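Local coordinates for protein erythropoietin (Homo sapiens, PDB 1EER) that acts as a secreted cytokine hormone that binds and dimerizes the erythropoietin receptor, activating JAK2 and sustaining red blood cell production, at residues T40-K45 with S146-G151; L112-E117 with K154-E159. The protein carries 5 engineered substitutions. All coordinates share one frame; numbering follows the deposited sequence.

Interaction 1: residues T40-K45 with S146-G151; sequences TVPDTK and SNFLRG
T44 packs against N147 and F148 of helix 138-161, its CA 5.0 Å from that of F148. The two branches of T44 divide the work. OG1, held between the backbone N and the carbonyl carbon (chi1 73°), rests 3.4 Å from N147 CB, whereas CG2 turns to F148 CB at 3.8 Å and also lies at the edge of the phenyl ring, near its plane. F148 CG is anti to the backbone N (chi1 -168°), and CD2 of its ring meets P42 CG at 3.9 Å, the two side chains crossing at about a right angle. Polar coupling is left to two waters: one donates to both T44 O and N147 O, the other donates to T44 OG1 and accepts from N147 ND2. In the four-helix-bundle cytokine fold, this lays the loop P42-T44, which follows strand 34-41, against helix 138-161, and L67 and L70 of helix 56-82 also pack on F148. R150 fixes the N147 amide, reaching it side-on: NE and NH2 both donate to OD1, each at 3.0 Å, with OD1 close to the guanidinium plane. R150 NH2 also forms a salt bridge to an acidic side chain of another protein's chain, and T44 OG1 hydrogen-bonds to that partner's backbone. On the other segment D43 OD1 accepts from K45 N at 2.9 Å, an Asx turn, while D43 OD2 pairs with R131.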
loop_
_atom_site.group_PDB
_atom_site.type_symbol
_atom_site.label_atom_id
_atom_site.label_comp_id
_atom_site.label_asym_id
_atom_site.label_seq_id
_atom_site.Cartn_x
_atom_site.Cartn_y
_atom_site.Cartn_z
ATOM N N THR A 40 22.030 10.518 9.172
ATOM C CA THR A 40 22.013 9.171 9.721
ATOM C C THR A 40 20.632 8.547 9.521
ATOM O O THR A 40 19.609 9.190 9.733
ATOM C CB THR A 40 22.347 9.194 11.217
ATOM O OG1 THR A 40 23.614 9.835 11.408
ATOM C CG2 THR A 40 22.402 7.774 11.775
ATOM N N VAL A 41 20.600 7.287 9.112
ATOM C CA VAL A 41 19.334 6.605 8.870
ATOM C C VAL A 41 19.366 5.232 9.513
ATOM O O VAL A 41 20.430 4.742 9.883
ATOM C CB VAL A 41 19.080 6.453 7.354
ATOM C CG1 VAL A 41 18.750 7.810 6.755
ATOM C CG2 VAL A 41 20.309 5.866 6.672
ATOM N N PRO A 42 18.205 4.588 9.669
ATOM C CA PRO A 42 18.304 3.268 10.298
ATOM C C PRO A 42 18.738 2.201 9.290
ATOM O O PRO A 42 18.848 2.468 8.091
ATOM C CB PRO A 42 16.896 3.022 10.845
ATOM C CG PRO A 42 15.995 3.874 9.978
ATOM C CD PRO A 42 16.819 4.950 9.319
ATOM N N ASP A 43 19.011 1.004 9.781
ATOM C CA ASP A 43 19.386 -0.086 8.900
ATOM C C ASP A 43 18.063 -0.743 8.569
ATOM O O ASP A 43 17.261 -0.983 9.468
ATOM C CB ASP A 43 20.287 -1.090 9.619
ATOM C CG ASP A 43 20.753 -2.213 8.704
ATOM O OD1 ASP A 43 20.166 -2.393 7.615
ATOM O OD2 ASP A 43 21.712 -2.916 9.070
ATOM N N THR A 44 17.817 -1.024 7.294
ATOM C CA THR A 44 16.550 -1.643 6.924
ATOM C C THR A 44 16.632 -3.120 6.544
ATOM O O THR A 44 15.604 -3.764 6.315
ATOM C CB THR A 44 15.867 -0.878 5.772
ATOM O OG1 THR A 44 16.563 -1.130 4.548
ATOM C CG2 THR A 44 15.868 0.615 6.059
ATOM N N LYS A 45 17.837 -3.674 6.491
ATOM C CA LYS A 45 17.952 -5.073 6.112
ATOM C C LYS A 45 17.368 -6.022 7.146
ATOM O O LYS A 45 17.429 -5.784 8.355
ATOM C CB LYS A 45 19.409 -5.442 5.827
ATOM C CG LYS A 45 20.319 -5.518 7.047
ATOM C CD LYS A 45 21.794 -5.756 6.654
ATOM C CE LYS A 45 22.424 -5.781 8.051
ATOM N NZ LYS A 45 23.866 -5.990 8.152
ATOM N N SER A 146 10.988 3.530 2.382
ATOM C CA SER A 146 10.168 2.437 1.840
ATOM C C SER A 146 10.619 1.054 2.334
ATOM O O SER A 146 9.797 0.253 2.776
ATOM C CB SER A 146 10.200 2.468 0.303
ATOM O OG SER A 146 9.466 1.391 -0.254
ATOM N N ASN A 147 11.920 0.776 2.264
ATOM C CA ASN A 147 12.436 -0.517 2.700
ATOM C C ASN A 147 12.146 -0.775 4.172
ATOM O O ASN A 147 11.887 -1.916 4.568
ATOM C CB ASN A 147 13.948 -0.611 2.444
ATOM C CG ASN A 147 14.279 -1.120 1.046
ATOM O OD1 ASN A 147 13.425 -1.660 0.349
ATOM N ND2 ASN A 147 15.525 -0.949 0.637
ATOM N N PHE A 148 12.184 0.282 4.987
ATOM C CA PHE A 148 11.910 0.132 6.419
ATOM C C PHE A 148 10.440 -0.184 6.730
ATOM O O PHE A 148 10.134 -1.117 7.488
ATOM C CB PHE A 148 12.315 1.396 7.186
ATOM C CG PHE A 148 12.331 1.211 8.680
ATOM C CD1 PHE A 148 11.162 1.335 9.422
ATOM C CD2 PHE A 148 13.515 0.900 9.345
ATOM C CE1 PHE A 148 11.168 1.154 10.801
ATOM C CE2 PHE A 148 13.534 0.716 10.726
ATOM C CZ PHE A 148 12.357 0.843 11.457
ATOM N N LEU A 149 9.533 0.596 6.153
ATOM C CA LEU A 149 8.108 0.397 6.397
ATOM C C LEU A 149 7.612 -0.917 5.801
ATOM O O LEU A 149 6.851 -1.655 6.433
ATOM C CB LEU A 149 7.280 1.552 5.808
ATOM C CG LEU A 149 7.642 3.019 6.061
ATOM C CD1 LEU A 149 6.586 3.892 5.413
ATOM C CD2 LEU A 149 7.748 3.301 7.538
ATOM N N ARG A 150 8.047 -1.207 4.579
ATOM C CA ARG A 150 7.607 -2.417 3.910
ATOM C C ARG A 150 8.357 -3.629 4.419
ATOM O O ARG A 150 7.954 -4.764 4.167
ATOM C CB ARG A 150 7.782 -2.269 2.394
ATOM C CG ARG A 150 9.121 -2.724 1.860
ATOM C CD ARG A 150 9.286 -2.335 0.410
ATOM N NE ARG A 150 10.620 -2.655 -0.084
ATOM C CZ ARG A 150 10.865 -3.351 -1.189
ATOM N NH1 ARG A 150 9.864 -3.808 -1.929
ATOM N NH2 ARG A 150 12.116 -3.601 -1.549
ATOM N N GLY A 151 9.429 -3.377 5.166
ATOM C CA GLY A 151 10.244 -4.457 5.692
ATOM C C GLY A 151 9.987 -4.864 7.130
ATOM O O GLY A 151 8.941 -5.424 7.448
HETATM O O HOH W 1 12.936 -3.134 6.691
HETATM O O HOH W 2 17.398 0.396 2.209
#

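Interaction 2: residues L112-E117 with K154-E159; sequences LGAQKE and KLYTGE
The Y156 ring is met at its hydroxyl end by L112, A114 and E117. E117 OE1 lies at the ring edge, near its plane, 3.8 Å from Y156 OH; the carboxylate is turned 45° from the ring. L112 CD1 and A114 CB approach the ring obliquely. L112 and Y156 reach toward each other tip to tip, with CD1 of the leucine 3.5 Å from CE2 of the ring and also close to CZ. A114 CB touches the same carbon, CE2, at 3.9 Å, and the hydroxyl reaches the start of the short helix, with Y156 OH 3.5 Å from A114 CA. The bond to CB of Y156 points toward segment 112-117, and with CG anti to the backbone N (chi1 164°) the ring continues toward L112 and A114. T157 adds a looser contact, its CA 4.2 Å from L112 CD1. The backbones themselves stay well apart, with L112 CA 8.0 Å from T157 CA, and the Y156 side chain spans most of the gap. Within the four-helix bundle, this packs the turn between helix 91-111 and the short helix 114-120 against the C-terminal part of helix 138-161. G113 makes that turn: its positive phi (97°) closes a Schellman motif on the preceding helix, and the same residue is the N-cap of the next, where G113 O accepts from E117 N at 3.0 Å. The first turn thus formed brings A114 and E117 to the tyrosine hydroxyl together. V63 of helix 56-82 also packs on Y156, and A60 of that helix on E117. P3 and I6, from the N-terminal loop, lie on L112, and I6 also touches T157, whose OG1 hydrogen-bonds back to L153 O in its own helix.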
loop_
_atom_site.group_PDB
_atom_site.type_symbol
_atom_site.label_atom_id
_atom_site.label_comp_id
_atom_site.label_asym_id
_atom_site.label_seq_id
_atom_site.Cartn_x
_atom_site.Cartn_y
_atom_site.Cartn_z
ATOM N N LEU A 112 0.238 -0.319 19.563
ATOM C CA LEU A 112 0.513 -1.732 19.345
ATOM C C LEU A 112 1.393 -2.288 20.468
ATOM O O LEU A 112 1.558 -3.501 20.602
ATOM C CB LEU A 112 1.211 -1.919 17.993
ATOM C CG LEU A 112 0.853 -3.092 17.068
ATOM C CD1 LEU A 112 2.115 -3.542 16.378
ATOM C CD2 LEU A 112 0.221 -4.248 17.836
ATOM N N GLY A 113 1.966 -1.398 21.271
ATOM C CA GLY A 113 2.802 -1.828 22.377
ATOM C C GLY A 113 4.277 -1.809 22.058
ATOM O O GLY A 113 5.096 -2.209 22.886
ATOM N N ALA A 114 4.604 -1.324 20.859
ATOM C CA ALA A 114 5.981 -1.241 20.369
ATOM C C ALA A 114 6.917 -0.414 21.242
ATOM O O ALA A 114 8.039 -0.843 21.534
ATOM C CB ALA A 114 5.989 -0.687 18.952
ATOM N N GLN A 115 6.469 0.771 21.649
ATOM C CA GLN A 115 7.296 1.629 22.482
ATOM C C GLN A 115 7.529 1.040 23.868
ATOM O O GLN A 115 8.630 1.125 24.410
ATOM C CB GLN A 115 6.674 3.015 22.622
ATOM C CG GLN A 115 7.560 3.944 23.426
ATOM C CD GLN A 115 6.945 5.295 23.633
ATOM O OE1 GLN A 115 5.760 5.411 23.952
ATOM N NE2 GLN A 115 7.745 6.333 23.457
ATOM N N LYS A 116 6.491 0.449 24.444
ATOM C CA LYS A 116 6.605 -0.167 25.760
ATOM C C LYS A 116 7.581 -1.345 25.731
ATOM O O LYS A 116 8.494 -1.429 26.553
ATOM C CB LYS A 116 5.238 -0.661 26.230
ATOM C CG LYS A 116 5.150 -0.905 27.724
ATOM C CD LYS A 116 4.951 -2.373 28.026
ATOM C CE LYS A 116 5.960 -2.871 29.050
ATOM N NZ LYS A 116 5.803 -4.337 29.306
ATOM N N GLU A 117 7.371 -2.252 24.781
ATOM C CA GLU A 117 8.216 -3.435 24.632
ATOM C C GLU A 117 9.653 -3.052 24.303
ATOM O O GLU A 117 10.597 -3.610 24.860
ATOM C CB GLU A 117 7.659 -4.338 23.525
ATOM C CG GLU A 117 7.437 -5.797 23.941
ATOM C CD GLU A 117 7.112 -6.723 22.763
ATOM O OE1 GLU A 117 6.782 -6.234 21.658
ATOM O OE2 GLU A 117 7.189 -7.952 22.947
ATOM N N LYS A 154 6.595 -3.752 8.659
ATOM C CA LYS A 154 5.499 -4.617 8.248
ATOM C C LYS A 154 5.626 -5.963 8.942
ATOM O O LYS A 154 4.643 -6.483 9.473
ATOM C CB LYS A 154 5.496 -4.807 6.724
ATOM C CG LYS A 154 4.377 -5.699 6.209
ATOM C CD LYS A 154 3.012 -5.336 6.813
ATOM C CE LYS A 154 1.863 -5.605 5.833
ATOM N NZ LYS A 154 0.568 -5.914 6.504
ATOM N N LEU A 155 6.839 -6.518 8.948
ATOM C CA LEU A 155 7.087 -7.811 9.581
ATOM C C LEU A 155 6.716 -7.804 11.057
ATOM O O LEU A 155 6.022 -8.702 11.538
ATOM C CB LEU A 155 8.556 -8.217 9.426
ATOM C CG LEU A 155 8.979 -8.718 8.037
ATOM C CD1 LEU A 155 10.465 -9.060 8.059
ATOM C CD2 LEU A 155 8.150 -9.931 7.624
ATOM N N TYR A 156 7.186 -6.794 11.780
ATOM C CA TYR A 156 6.878 -6.691 13.194
ATOM C C TYR A 156 5.355 -6.573 13.393
ATOM O O TYR A 156 4.758 -7.305 14.191
ATOM C CB TYR A 156 7.579 -5.472 13.799
ATOM C CG TYR A 156 7.007 -5.096 15.141
ATOM C CD1 TYR A 156 7.168 -5.939 16.238
ATOM C CD2 TYR A 156 6.237 -3.946 15.300
ATOM C CE1 TYR A 156 6.574 -5.658 17.457
ATOM C CE2 TYR A 156 5.637 -3.657 16.521
ATOM C CZ TYR A 156 5.810 -4.523 17.592
ATOM O OH TYR A 156 5.211 -4.280 18.803
ATOM N N THR A 157 4.731 -5.655 12.656
ATOM C CA THR A 157 3.290 -5.437 12.761
ATOM C C THR A 157 2.470 -6.698 12.472
ATOM O O THR A 157 1.466 -6.952 13.130
ATOM C CB THR A 157 2.828 -4.329 11.805
ATOM O OG1 THR A 157 3.335 -3.062 12.249
ATOM C CG2 THR A 157 1.322 -4.269 11.769
ATOM N N GLY A 158 2.899 -7.481 11.487
ATOM C CA GLY A 158 2.189 -8.699 11.145
ATOM C C GLY A 158 2.136 -9.689 12.292
ATOM O O GLY A 158 1.079 -10.233 12.606
ATOM N N GLU A 159 3.275 -9.925 12.930
ATOM C CA GLU A 159 3.323 -10.868 14.036
ATOM C C GLU A 159 2.617 -10.369 15.290
ATOM O O GLU A 159 1.890 -11.120 15.941
ATOM C CB GLU A 159 4.772 -11.199 14.381
ATOM C CG GLU A 159 4.930 -12.021 15.651
ATOM C CD GLU A 159 5.731 -13.296 15.433
ATOM O OE1 GLU A 159 6.729 -13.259 14.678
ATOM O OE2 GLU A 159 5.362 -14.335 16.023
#

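How the interactions relate
Both contacts draw on helix 138-161, interaction 1 at its middle and interaction 2 nearer its C-terminal end, with their centres about 15 Å apart. They meet directly on that helix, where L149 O packs 3.4 Å from K154 CB. Interaction 1 is central, its centre about 5 Å from that of the chain; interaction 2 lies farther out, at about 13 Å. Helix 56-82 is shared as well, touching F148 in the one and Y156 in the other. Another protein's chain reaches both segments of 40-45 with 146-151, through salt bridges and hydrogen bonds, while near interaction 2 it packs on K154 and L155.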